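Local coordinates for protein dihydropyrimidinase (Brevibacillus agri, PDB 3SFW) that catalyses, as a zinc-dependent amidohydrolase, the reversible hydrolytic ring opening of dihydropyrimidines such as 5,6-dihydrouracil, at residues 90-94 against 105-109; 40-44 against 436-440; 202-208 against 331-337; 11-16 against 361-366. The contacts are given in a common frame with arbitrary orientation. Residue numbers count along the deposited sequence, not the author numbering.

Contact 1. Residues 90-94 against 105-109; sequences VDFCL and IATWH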
loop_
_atom_site.group_PDB
_atom_site.type_symbol
_atom_site.label_atom_id
_atom_site.label_comp_id
_atom_site.label_asym_id
_atom_site.label_seq_id
_atom_site.Cartn_x
_atom_site.Cartn_y
_atom_site.Cartn_z
ATOM N N VAL A 90 -1.432 17.934 29.996
ATOM C CA VAL A 90 -0.239 18.533 29.431
ATOM C C VAL A 90 -0.728 19.560 28.444
ATOM O O VAL A 90 -1.439 19.222 27.451
ATOM C CB VAL A 90 0.705 17.500 28.746
ATOM C CG1 VAL A 90 2.091 18.168 28.515
ATOM C CG2 VAL A 90 0.876 16.225 29.668
ATOM N N ASP A 91 -0.474 20.825 28.791
ATOM C CA ASP A 91 -1.066 21.965 28.083
ATOM C C ASP A 91 -0.056 22.601 27.118
ATOM O O ASP A 91 1.145 22.614 27.383
ATOM C CB ASP A 91 -1.481 22.990 29.159
ATOM C CG ASP A 91 -2.433 24.043 28.629
ATOM O OD1 ASP A 91 -1.941 25.080 28.154
ATOM O OD2 ASP A 91 -3.677 23.793 28.690
ATOM N N PHE A 92 -0.542 23.144 25.997
ATOM C CA PHE A 92 0.341 23.813 25.035
ATOM C C PHE A 92 0.716 25.262 25.389
ATOM O O PHE A 92 -0.090 26.206 25.199
ATOM C CB PHE A 92 -0.297 23.739 23.628
ATOM C CG PHE A 92 -0.296 22.349 23.060
ATOM C CD1 PHE A 92 -1.408 21.515 23.184
ATOM C CD2 PHE A 92 0.809 21.880 22.395
ATOM C CE1 PHE A 92 -1.413 20.249 22.671
ATOM C CE2 PHE A 92 0.831 20.580 21.890
ATOM C CZ PHE A 92 -0.287 19.750 22.056
ATOM N N CYS A 93 1.986 25.440 25.721
ATOM C CA CYS A 93 2.560 26.783 25.908
ATOM C C CYS A 93 2.889 27.399 24.543
ATOM O O CYS A 93 3.741 26.886 23.769
ATOM C CB CYS A 93 3.823 26.644 26.762
ATOM S SG CYS A 93 4.737 28.209 26.903
ATOM N N LEU A 94 2.185 28.477 24.200
ATOM C CA LEU A 94 2.358 29.084 22.888
ATOM C C LEU A 94 3.488 30.094 22.918
ATOM O O LEU A 94 3.731 30.727 23.939
ATOM C CB LEU A 94 1.086 29.796 22.469
ATOM C CG LEU A 94 -0.160 28.924 22.513
ATOM C CD1 LEU A 94 -1.347 29.784 21.976
ATOM C CD2 LEU A 94 0.011 27.625 21.655
ATOM N N ILE A 105 7.354 30.279 28.538
ATOM C CA ILE A 105 7.268 29.308 29.636
ATOM C C ILE A 105 6.917 29.952 30.990
ATOM O O ILE A 105 6.043 29.464 31.747
ATOM C CB ILE A 105 8.601 28.458 29.732
ATOM C CG1 ILE A 105 8.791 27.681 28.417
ATOM C CG2 ILE A 105 8.616 27.586 31.023
ATOM C CD1 ILE A 105 10.252 27.113 28.231
ATOM N N ALA A 106 7.527 31.102 31.275
ATOM C CA ALA A 106 7.180 31.813 32.526
ATOM C C ALA A 106 5.716 32.277 32.546
ATOM O O ALA A 106 5.014 32.168 33.592
ATOM C CB ALA A 106 8.153 33.018 32.732
ATOM N N THR A 107 5.249 32.745 31.398
ATOM C CA THR A 107 3.851 33.144 31.248
ATOM C C THR A 107 2.876 32.000 31.520
ATOM O O THR A 107 1.876 32.162 32.278
ATOM C CB THR A 107 3.615 33.713 29.859
ATOM O OG1 THR A 107 4.392 34.904 29.731
ATOM C CG2 THR A 107 2.108 34.060 29.661
ATOM N N TRP A 108 3.198 30.828 30.983
ATOM C CA TRP A 108 2.386 29.638 31.267
ATOM C C TRP A 108 2.419 29.153 32.719
ATOM O O TRP A 108 1.394 28.748 33.254
ATOM C CB TRP A 108 2.687 28.495 30.253
ATOM C CG TRP A 108 1.616 28.314 29.241
ATOM C CD1 TRP A 108 0.714 27.270 29.198
ATOM C CD2 TRP A 108 1.231 29.222 28.200
ATOM N NE1 TRP A 108 -0.220 27.500 28.213
ATOM C CE2 TRP A 108 0.085 28.661 27.557
ATOM C CE3 TRP A 108 1.720 30.477 27.751
ATOM C CZ2 TRP A 108 -0.591 29.316 26.509
ATOM C CZ3 TRP A 108 1.076 31.105 26.649
ATOM C CH2 TRP A 108 -0.053 30.507 26.035
ATOM N N HIS A 109 3.591 29.195 33.382
ATOM C CA HIS A 109 3.626 28.870 34.802
ATOM C C HIS A 109 2.720 29.832 35.579
ATOM O O HIS A 109 2.016 29.410 36.504
ATOM C CB HIS A 109 5.063 28.940 35.325
ATOM C CG HIS A 109 5.850 27.683 35.088
ATOM N ND1 HIS A 109 5.612 26.517 35.785
ATOM C CD2 HIS A 109 6.782 27.379 34.146
ATOM C CE1 HIS A 109 6.462 25.586 35.370
ATOM N NE2 HIS A 109 7.161 26.074 34.356
#
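Strand 86-93 illustrates how alternating side chains of a barrel strand serve two environments. The segment enters with Val90, whose backbone is paired with Asp56 of the neighbouring strand 49-59. Asp91 comes next, with its CA-CB bond directed toward helix 101-112. Its carboxylate is shared: OD1 accepts a hydrogen bond from the indole NE1 of Trp108 (3.0 Å, N-H...O angle 150°), whereas OD2 is held by the hydroxyl of Thr59 and the backbone N of Leu61, so one acid joins the helix to the end of the adjacent strand. Phe92 points the other way, into the barrel, where its side chain lies about 5 Å from a bound zinc ion and meets the zinc ligands His58 and His60. This in-out alternation belongs to the beta-alpha-beta unit of strand 86-93, helix 101-112 and strand 119-124, a building block of the TIM-barrel amidohydrolase fold; strand and helix segment axes run at 135° and approach to 9.1 Å. Cys93 lies against the indole: its CA stands 3.5 Å from the centroid of the five-membered ring of Trp108, almost on the ring normal, a CH-pi contact, while SG sits obliquely at 4.3 Å from the same centroid and 4.4 Å from Ile105 CG1. At Leu94, where strand gives way to loop, the backbone N continues over that face, 3.5 Å from Trp108 CH2, with CB in apolar contact with the same atom at 3.8 Å.

Contact 2. Residues 40-44 against 436-440; sequences AEVID and FVVRN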
loop_
_atom_site.group_PDB
_atom_site.type_symbol
_atom_site.label_atom_id
_atom_site.label_comp_id
_atom_site.label_asym_id
_atom_site.label_seq_id
_atom_site.Cartn_x
_atom_site.Cartn_y
_atom_site.Cartn_z
ATOM N N ALA A 40 -5.442 3.440 58.806
ATOM C CA ALA A 40 -5.722 4.020 57.493
ATOM C C ALA A 40 -7.188 4.334 57.379
ATOM O O ALA A 40 -8.020 3.631 57.948
ATOM C CB ALA A 40 -5.285 3.083 56.367
ATOM N N GLU A 41 -7.512 5.400 56.659
ATOM C CA GLU A 41 -8.917 5.684 56.312
ATOM C C GLU A 41 -9.419 4.643 55.299
ATOM O O GLU A 41 -8.821 4.497 54.220
ATOM C CB GLU A 41 -9.056 7.077 55.710
ATOM C CG GLU A 41 -10.529 7.411 55.321
ATOM C CD GLU A 41 -10.706 8.746 54.607
ATOM O OE1 GLU A 41 -9.710 9.356 54.132
ATOM O OE2 GLU A 41 -11.874 9.146 54.449
ATOM N N VAL A 42 -10.489 3.922 55.642
ATOM C CA VAL A 42 -11.029 2.903 54.735
ATOM C C VAL A 42 -11.935 3.564 53.695
ATOM O O VAL A 42 -12.856 4.301 54.041
ATOM C CB VAL A 42 -11.768 1.744 55.480
ATOM C CG1 VAL A 42 -12.509 0.843 54.504
ATOM C CG2 VAL A 42 -10.780 0.905 56.310
ATOM N N ILE A 43 -11.620 3.349 52.413
ATOM C CA ILE A 43 -12.453 3.822 51.307
ATOM C C ILE A 43 -13.084 2.598 50.661
ATOM O O ILE A 43 -12.376 1.690 50.162
ATOM C CB ILE A 43 -11.585 4.538 50.208
ATOM C CG1 ILE A 43 -10.650 5.607 50.799
ATOM C CG2 ILE A 43 -12.457 5.127 49.104
ATOM C CD1 ILE A 43 -11.282 6.524 51.761
ATOM N N ASP A 44 -14.402 2.557 50.665
ATOM C CA ASP A 44 -15.123 1.415 50.117
ATOM C C ASP A 44 -15.318 1.518 48.586
ATOM O O ASP A 44 -16.054 2.381 48.102
ATOM C CB ASP A 44 -16.474 1.302 50.842
ATOM C CG ASP A 44 -17.287 0.108 50.399
ATOM O OD1 ASP A 44 -16.827 -0.672 49.549
ATOM O OD2 ASP A 44 -18.411 -0.062 50.909
ATOM N N PHE A 436 -8.017 13.474 47.958
ATOM C CA PHE A 436 -9.231 13.536 47.139
ATOM C C PHE A 436 -9.345 14.890 46.469
ATOM O O PHE A 436 -9.097 15.933 47.125
ATOM C CB PHE A 436 -10.465 13.314 47.991
ATOM C CG PHE A 436 -10.715 11.873 48.329
ATOM C CD1 PHE A 436 -10.417 11.397 49.600
ATOM C CD2 PHE A 436 -11.278 11.016 47.380
ATOM C CE1 PHE A 436 -10.625 10.047 49.901
ATOM C CE2 PHE A 436 -11.512 9.701 47.664
ATOM C CZ PHE A 436 -11.218 9.210 48.930
ATOM N N VAL A 437 -9.726 14.872 45.187
ATOM C CA VAL A 437 -10.065 16.102 44.420
ATOM C C VAL A 437 -11.586 16.118 44.236
ATOM O O VAL A 437 -12.267 17.159 44.400
ATOM C CB VAL A 437 -9.375 16.090 43.002
ATOM C CG1 VAL A 437 -9.730 17.411 42.194
ATOM C CG2 VAL A 437 -7.816 15.974 43.204
ATOM N N VAL A 438 -12.118 14.963 43.838
ATOM C CA VAL A 438 -13.557 14.735 43.797
ATOM C C VAL A 438 -13.854 13.538 44.714
ATOM O O VAL A 438 -13.130 12.530 44.715
ATOM C CB VAL A 438 -13.987 14.399 42.322
ATOM C CG1 VAL A 438 -15.479 13.997 42.258
ATOM C CG2 VAL A 438 -13.695 15.587 41.396
ATOM N N ARG A 439 -14.881 13.650 45.540
ATOM C CA ARG A 439 -15.290 12.516 46.347
ATOM C C ARG A 439 -16.794 12.425 46.299
ATOM O O ARG A 439 -17.479 13.431 46.563
ATOM C CB ARG A 439 -14.822 12.692 47.774
ATOM C CG ARG A 439 -15.020 11.403 48.615
ATOM C CD ARG A 439 -14.351 11.540 49.947
ATOM N NE ARG A 439 -14.346 10.279 50.685
ATOM C CZ ARG A 439 -13.635 10.100 51.790
ATOM N NH1 ARG A 439 -12.892 11.090 52.254
ATOM N NH2 ARG A 439 -13.679 8.959 52.431
ATOM N N ASN A 440 -17.303 11.269 45.868
ATOM C CA ASN A 440 -18.746 11.108 45.644
ATOM C C ASN A 440 -19.347 12.257 44.850
ATOM O O ASN A 440 -20.425 12.794 45.190
ATOM C CB ASN A 440 -19.450 10.901 47.003
ATOM C CG ASN A 440 -19.003 9.632 47.657
ATOM O OD1 ASN A 440 -19.021 8.593 47.020
ATOM N ND2 ASN A 440 -18.520 9.707 48.898
#
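An ion pair between two distant backbones shows what long side chains can span: the closest CA atoms of the two segments, those of Ile43 and Arg439, are still 10.4 Å apart. Arg439, with chi1 to chi3 all t, and the extended Glu41 reach toward each other, and the guanidinium meets Glu41 edge-on. The carboxylate oxygen Glu41 OE2 accepts from Arg439 NH2 at 2.7 Å (angle 157°) and, more weakly, from Arg439 NH1 at 3.1 Å (134°). Both bonds of the salt bridge thus converge on a single oxygen. Glu41 OE1 lies instead 4.4 Å from Phe436 CE1, near the plane of that ring. The backbones find their partners within their own sheets: Glu41 pairs with Lys2 and Trp4, and Ile43 with Trp4 and Arg6, as strand 41-44 runs parallel to strand 2-6. On the other side, Val437 bonds to Val430, which Val437 and Val438 both face in a classic beta bulge, and Asn440 N is bound by the hydroxyl of Ser429. Next to the ion pair, Ile43 CD1 approaches the edge of the Phe436 ring, 3.9 Å from CZ, and lies 3.5 Å from Arg439 NH2. The small N-terminal sheet is therefore joined here to the sheet containing strand 435-439 through side chains alone, a partly buried charge pair resting beside an apolar contact, with no backbone hydrogen bond passing between the two segments.

Contact 3. Residues 202-208 against 331-337; sequences NTDPIYH and DFTKIPN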
loop_
_atom_site.group_PDB
_atom_site.type_symbol
_atom_site.label_atom_id
_atom_site.label_comp_id
_atom_site.label_asym_id
_atom_site.label_seq_id
_atom_site.Cartn_x
_atom_site.Cartn_y
_atom_site.Cartn_z
ATOM N N ASN A 202 -19.951 31.885 0.673
ATOM C CA ASN A 202 -20.167 30.692 1.494
ATOM C C ASN A 202 -19.598 30.908 2.889
ATOM O O ASN A 202 -18.393 30.762 3.117
ATOM C CB ASN A 202 -19.564 29.449 0.814
ATOM C CG ASN A 202 -20.320 29.046 -0.454
ATOM O OD1 ASN A 202 -21.516 29.249 -0.548
ATOM N ND2 ASN A 202 -19.605 28.533 -1.444
ATOM N N THR A 203 -20.455 31.313 3.815
ATOM C CA THR A 203 -19.969 31.849 5.075
ATOM C C THR A 203 -20.446 31.066 6.288
ATOM O O THR A 203 -20.023 31.373 7.397
ATOM C CB THR A 203 -20.406 33.307 5.263
ATOM O OG1 THR A 203 -21.829 33.357 5.207
ATOM C CG2 THR A 203 -19.791 34.195 4.173
ATOM N N ASP A 204 -21.393 30.134 6.087
ATOM C CA ASP A 204 -21.989 29.343 7.171
ATOM C C ASP A 204 -20.925 28.400 7.799
ATOM O O ASP A 204 -19.911 28.098 7.149
ATOM C CB ASP A 204 -23.147 28.471 6.635
ATOM C CG ASP A 204 -24.492 29.222 6.560
ATOM O OD1 ASP A 204 -24.584 30.360 7.041
ATOM O OD2 ASP A 204 -25.452 28.633 6.003
ATOM N N PRO A 205 -21.163 27.965 9.049
ATOM C CA PRO A 205 -20.248 27.040 9.775
ATOM C C PRO A 205 -19.846 25.806 8.969
ATOM O O PRO A 205 -18.711 25.346 9.110
ATOM C CB PRO A 205 -21.060 26.653 11.011
ATOM C CG PRO A 205 -21.838 27.992 11.320
ATOM C CD PRO A 205 -22.287 28.411 9.912
ATOM N N ILE A 206 -20.750 25.223 8.164
ATOM C CA ILE A 206 -20.379 24.011 7.412
ATOM C C ILE A 206 -19.165 24.227 6.501
ATOM O O ILE A 206 -18.383 23.309 6.296
ATOM C CB ILE A 206 -21.592 23.431 6.595
ATOM C CG1 ILE A 206 -21.241 22.111 5.926
ATOM C CG2 ILE A 206 -22.077 24.448 5.559
ATOM C CD1 ILE A 206 -20.871 21.004 6.907
ATOM N N TYR A 207 -18.940 25.448 6.020
ATOM C CA TYR A 207 -17.778 25.669 5.129
ATOM C C TYR A 207 -16.456 25.617 5.895
ATOM O O TYR A 207 -15.417 25.459 5.273
ATOM C CB TYR A 207 -17.881 26.974 4.320
ATOM C CG TYR A 207 -19.040 26.889 3.360
ATOM C CD1 TYR A 207 -20.305 27.289 3.773
ATOM C CD2 TYR A 207 -18.928 26.171 2.178
ATOM C CE1 TYR A 207 -21.423 27.131 2.959
ATOM C CE2 TYR A 207 -20.059 25.974 1.340
ATOM C CZ TYR A 207 -21.300 26.447 1.759
ATOM O OH TYR A 207 -22.442 26.262 0.992
ATOM N N HIS A 208 -16.522 25.615 7.225
ATOM C CA HIS A 208 -15.302 25.329 8.014
ATOM C C HIS A 208 -14.777 23.926 7.695
ATOM O O HIS A 208 -13.552 23.699 7.612
ATOM C CB HIS A 208 -15.536 25.502 9.535
ATOM C CG HIS A 208 -14.355 25.093 10.340
ATOM N ND1 HIS A 208 -13.244 25.897 10.488
ATOM C CD2 HIS A 208 -14.062 23.921 10.950
ATOM C CE1 HIS A 208 -12.330 25.248 11.194
ATOM N NE2 HIS A 208 -12.818 24.062 11.517
ATOM N N ASP A 331 -19.297 34.809 9.065
ATOM C CA ASP A 331 -17.949 34.559 8.501
ATOM C C ASP A 331 -17.273 33.433 9.284
ATOM O O ASP A 331 -16.754 33.682 10.368
ATOM C CB ASP A 331 -17.096 35.841 8.611
ATOM C CG ASP A 331 -15.687 35.663 8.100
ATOM O OD1 ASP A 331 -15.278 34.502 7.805
ATOM O OD2 ASP A 331 -14.954 36.693 8.008
ATOM N N PHE A 332 -17.389 32.202 8.790
ATOM C CA PHE A 332 -16.958 31.024 9.575
ATOM C C PHE A 332 -15.468 31.107 9.923
ATOM O O PHE A 332 -15.016 30.450 10.869
ATOM C CB PHE A 332 -17.226 29.745 8.785
ATOM C CG PHE A 332 -16.325 29.592 7.585
ATOM C CD1 PHE A 332 -16.706 30.049 6.348
ATOM C CD2 PHE A 332 -15.099 28.947 7.703
ATOM C CE1 PHE A 332 -15.861 29.917 5.238
ATOM C CE2 PHE A 332 -14.286 28.762 6.604
ATOM C CZ PHE A 332 -14.635 29.278 5.375
ATOM N N THR A 333 -14.693 31.890 9.161
ATOM C CA THR A 333 -13.251 32.010 9.447
ATOM C C THR A 333 -12.979 32.749 10.749
ATOM O O THR A 333 -11.875 32.679 11.293
ATOM C CB THR A 333 -12.426 32.672 8.294
ATOM O OG1 THR A 333 -12.674 34.083 8.260
ATOM C CG2 THR A 333 -12.640 31.999 6.910
ATOM N N LYS A 334 -13.974 33.462 11.265
ATOM C CA LYS A 334 -13.819 34.169 12.529
ATOM C C LYS A 334 -14.450 33.470 13.712
ATOM O O LYS A 334 -14.505 34.024 14.809
ATOM C CB LYS A 334 -14.346 35.606 12.421
ATOM C CG LYS A 334 -13.525 36.415 11.398
ATOM C CD LYS A 334 -13.933 37.892 11.398
ATOM C CE LYS A 334 -13.032 38.659 10.419
ATOM N NZ LYS A 334 -13.777 39.835 9.878
ATOM N N ILE A 335 -14.960 32.261 13.508
ATOM C CA ILE A 335 -15.488 31.485 14.654
ATOM C C ILE A 335 -14.232 30.930 15.377
ATOM O O ILE A 335 -13.399 30.329 14.731
ATOM C CB ILE A 335 -16.341 30.241 14.206
ATOM C CG1 ILE A 335 -17.569 30.636 13.341
ATOM C CG2 ILE A 335 -16.795 29.490 15.418
ATOM C CD1 ILE A 335 -18.275 29.418 12.684
ATOM N N PRO A 336 -14.045 31.289 16.666
ATOM C CA PRO A 336 -12.871 30.763 17.360
ATOM C C PRO A 336 -12.935 29.228 17.356
ATOM O O PRO A 336 -13.994 28.644 17.592
ATOM C CB PRO A 336 -12.997 31.341 18.777
ATOM C CG PRO A 336 -14.488 31.804 18.901
ATOM C CD PRO A 336 -14.829 32.226 17.509
ATOM N N ASN A 337 -11.856 28.593 16.914
ATOM C CA ASN A 337 -11.868 27.120 16.676
ATOM C C ASN A 337 -11.580 26.375 17.990
ATOM O O ASN A 337 -10.601 26.679 18.682
ATOM C CB ASN A 337 -10.740 26.710 15.711
ATOM C CG ASN A 337 -10.981 27.081 14.260
ATOM O OD1 ASN A 337 -10.251 26.597 13.417
ATOM N ND2 ASN A 337 -11.921 27.996 13.966
HETATM O O HOH W 1 -12.953 28.709 11.131
#
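Packing around one aromatic ring, that of Phe332, dominates where the chain from 202 into helix 206-210 meets the loop before helix 345-354. One face of its ring receives Tyr207 CB, 4.0 Å from the ring centroid in a CH-pi contact; His208 CB lies 3.9 Å from Phe332 CD2, and Asn202 O approaches the ring edge, 3.4 Å from CE1. A smaller apolar contact joins Pro205 CG to Ile335 CD1 at 4.1 Å. Direct hydrogen bonding between the segments is slight: Phe332 N donates to Thr203 O over 3.1 Å, a weak bond with an angle of 125°. A water does more, since it donates to Phe332 O (2.7 Å), accepts from Asn337 ND2 (3.1 Å) and hydrogen-bonds His208 ND1 (2.9 Å). The remaining polar atoms of these side chains reach further, His208 NE2 to the carbonyl of Trp287 and Asn337 OD1 to the hydroxyl of Ser288. Within 331-337 an Asx turn shapes the chain: Asp331 OD1 accepts from Thr333 N at 3.0 Å and from Thr333 OG1 at 2.7 Å, at the start of the 3-10 segment 332-334. The side chain of Asn337 lies about 8 Å from a zinc ion, so this packing extends toward the metal centre. Thr203, Asp331 and Thr333 all rest on Leu198 of helix 187-199, while Tyr207 and His208 of the short helix 206-210 pack on Phe332 of the 3-10 segment.

Contact 4. Residues 11-16 against 361-366; sequences VTASDT and LNQFVD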
loop_
_atom_site.group_PDB
_atom_site.type_symbol
_atom_site.label_atom_id
_atom_site.label_comp_id
_atom_site.label_asym_id
_atom_site.label_seq_id
_atom_site.Cartn_x
_atom_site.Cartn_y
_atom_site.Cartn_z
ATOM N N VAL A 11 -7.775 -2.058 37.370
ATOM C CA VAL A 11 -7.566 -2.330 35.946
ATOM C C VAL A 11 -6.492 -1.381 35.519
ATOM O O VAL A 11 -6.587 -0.172 35.761
ATOM C CB VAL A 11 -8.819 -1.988 35.096
ATOM C CG1 VAL A 11 -8.527 -2.284 33.593
ATOM C CG2 VAL A 11 -10.021 -2.760 35.590
ATOM N N THR A 12 -5.420 -1.911 34.948
ATOM C CA THR A 12 -4.372 -1.044 34.416
ATOM C C THR A 12 -4.187 -1.415 32.942
ATOM O O THR A 12 -5.056 -2.070 32.342
ATOM C CB THR A 12 -3.045 -1.223 35.149
ATOM O OG1 THR A 12 -2.550 -2.543 34.884
ATOM C CG2 THR A 12 -3.187 -1.002 36.710
ATOM N N ALA A 13 -3.099 -0.951 32.332
ATOM C CA ALA A 13 -2.930 -1.228 30.903
ATOM C C ALA A 13 -2.658 -2.697 30.663
ATOM O O ALA A 13 -2.844 -3.172 29.534
ATOM C CB ALA A 13 -1.837 -0.352 30.279
ATOM N N SER A 14 -2.106 -3.384 31.672
ATOM C CA SER A 14 -1.875 -4.829 31.561
ATOM C C SER A 14 -2.845 -5.663 32.418
ATOM O O SER A 14 -3.483 -6.623 31.938
ATOM C CB SER A 14 -0.418 -5.167 31.867
ATOM O OG SER A 14 0.072 -4.474 33.044
ATOM N N ASP A 15 -3.038 -5.232 33.658
ATOM C CA ASP A 15 -3.556 -6.129 34.688
ATOM C C ASP A 15 -5.033 -5.846 34.937
ATOM O O ASP A 15 -5.506 -4.710 34.709
ATOM C CB ASP A 15 -2.754 -5.910 35.984
ATOM C CG ASP A 15 -1.319 -6.399 35.867
ATOM O OD1 ASP A 15 -1.148 -7.595 35.608
ATOM O OD2 ASP A 15 -0.399 -5.581 35.978
ATOM N N THR A 16 -5.736 -6.854 35.463
ATOM C CA THR A 16 -7.128 -6.724 35.946
ATOM C C THR A 16 -7.319 -7.698 37.116
ATOM O O THR A 16 -7.197 -8.918 36.938
ATOM C CB THR A 16 -8.184 -7.132 34.843
ATOM O OG1 THR A 16 -7.945 -6.413 33.610
ATOM C CG2 THR A 16 -9.599 -6.843 35.314
ATOM N N LEU A 361 -10.905 -3.177 27.937
ATOM C CA LEU A 361 -10.828 -2.322 29.119
ATOM C C LEU A 361 -9.350 -2.013 29.419
ATOM O O LEU A 361 -9.016 -0.895 29.811
ATOM C CB LEU A 361 -11.483 -3.013 30.328
ATOM C CG LEU A 361 -11.486 -2.209 31.623
ATOM C CD1 LEU A 361 -12.097 -0.839 31.407
ATOM C CD2 LEU A 361 -12.268 -2.957 32.685
ATOM N N ASN A 362 -8.433 -2.985 29.196
ATOM C CA ASN A 362 -7.011 -2.686 29.436
ATOM C C ASN A 362 -6.486 -1.680 28.409
ATOM O O ASN A 362 -5.745 -0.739 28.770
ATOM C CB ASN A 362 -6.126 -3.956 29.386
ATOM C CG ASN A 362 -6.433 -4.930 30.506
ATOM O OD1 ASN A 362 -6.269 -4.622 31.728
ATOM N ND2 ASN A 362 -6.945 -6.088 30.126
ATOM N N GLN A 363 -6.893 -1.835 27.151
ATOM C CA GLN A 363 -6.513 -0.841 26.140
ATOM C C GLN A 363 -7.009 0.562 26.481
ATOM O O GLN A 363 -6.287 1.527 26.246
ATOM C CB GLN A 363 -6.979 -1.219 24.738
ATOM C CG GLN A 363 -6.230 -2.456 24.175
ATOM C CD GLN A 363 -6.720 -2.783 22.760
ATOM O OE1 GLN A 363 -7.930 -2.764 22.500
ATOM N NE2 GLN A 363 -5.777 -2.994 21.830
ATOM N N PHE A 364 -8.236 0.671 26.996
ATOM C CA PHE A 364 -8.832 1.959 27.433
ATOM C C PHE A 364 -7.881 2.634 28.430
ATOM O O PHE A 364 -7.569 3.800 28.290
ATOM C CB PHE A 364 -10.232 1.701 28.052
ATOM C CG PHE A 364 -10.743 2.832 28.912
ATOM C CD1 PHE A 364 -11.335 3.936 28.327
ATOM C CD2 PHE A 364 -10.647 2.769 30.296
ATOM C CE1 PHE A 364 -11.840 4.996 29.111
ATOM C CE2 PHE A 364 -11.212 3.779 31.103
ATOM C CZ PHE A 364 -11.769 4.929 30.488
ATOM N N VAL A 365 -7.347 1.886 29.400
ATOM C CA VAL A 365 -6.387 2.497 30.313
ATOM C C VAL A 365 -5.111 2.926 29.590
ATOM O O VAL A 365 -4.523 3.991 29.892
ATOM C CB VAL A 365 -6.051 1.557 31.502
ATOM C CG1 VAL A 365 -4.873 2.194 32.341
ATOM C CG2 VAL A 365 -7.339 1.341 32.368
ATOM N N ASP A 366 -4.626 2.069 28.691
ATOM C CA ASP A 366 -3.368 2.361 28.006
ATOM C C ASP A 366 -3.482 3.655 27.212
ATOM O O ASP A 366 -2.630 4.530 27.302
ATOM C CB ASP A 366 -2.990 1.180 27.076
ATOM C CG ASP A 366 -1.496 1.068 26.835
ATOM O OD1 ASP A 366 -0.670 1.578 27.624
ATOM O OD2 ASP A 366 -1.132 0.466 25.800
#
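Backbone direction and rotamer together place the side chains of this turn. Thr12 has its CA-CB bond directed away from helix 361-376, and its p rotamer places OG1 over its own loop, where it accepts from Asp15 N (3.0 Å) and weakly from Ser14 N (3.3 Å), an ST motif that braces the turn between strands 9-11 and 16-18. Val11 (t) points toward the helix instead; its CG1 touches Leu361 CG at 3.6 Å and Val365 CG2, also on a t side chain, at 4.0 Å. Asn362 (m) reaches into the turn, its CB 3.4 Å from Ala13 O, and Ala13 CA makes a CA-H...O contact with Asn362 O at 3.6 Å. Asp15 and Asp366 have their main polar partners outside this interface: Asp15 OD1 bonds Thr384 of the second subunit, and Asp366 OD2 forms a salt bridge with Lys371. Apolar contacts of Val11 and the close fit of Asn362 thus seat the turn on the helix, while polar groups of the turn also contribute to the subunit interface.

From the N terminus, the turn 11-16 opens the loop of contact 4 and strand 41-44 that of contact 2. Contact 1 then closes a short loop, entirely within one beta-alpha-beta unit of the barrel. Contact 3 follows in series, joining segments 123 residues apart; both are nested inside the two long loops. Contact 4 closes at helix 361-376 and contact 2 only at 436-440, so these two cross. The crossing binds N-terminal segments to later chain: contact 4 to a helix, contact 2 to a strand of the larger sheet. Contacts 2 and 3, on opposite sides of the chain's centre, have their own centres about 46 Å apart.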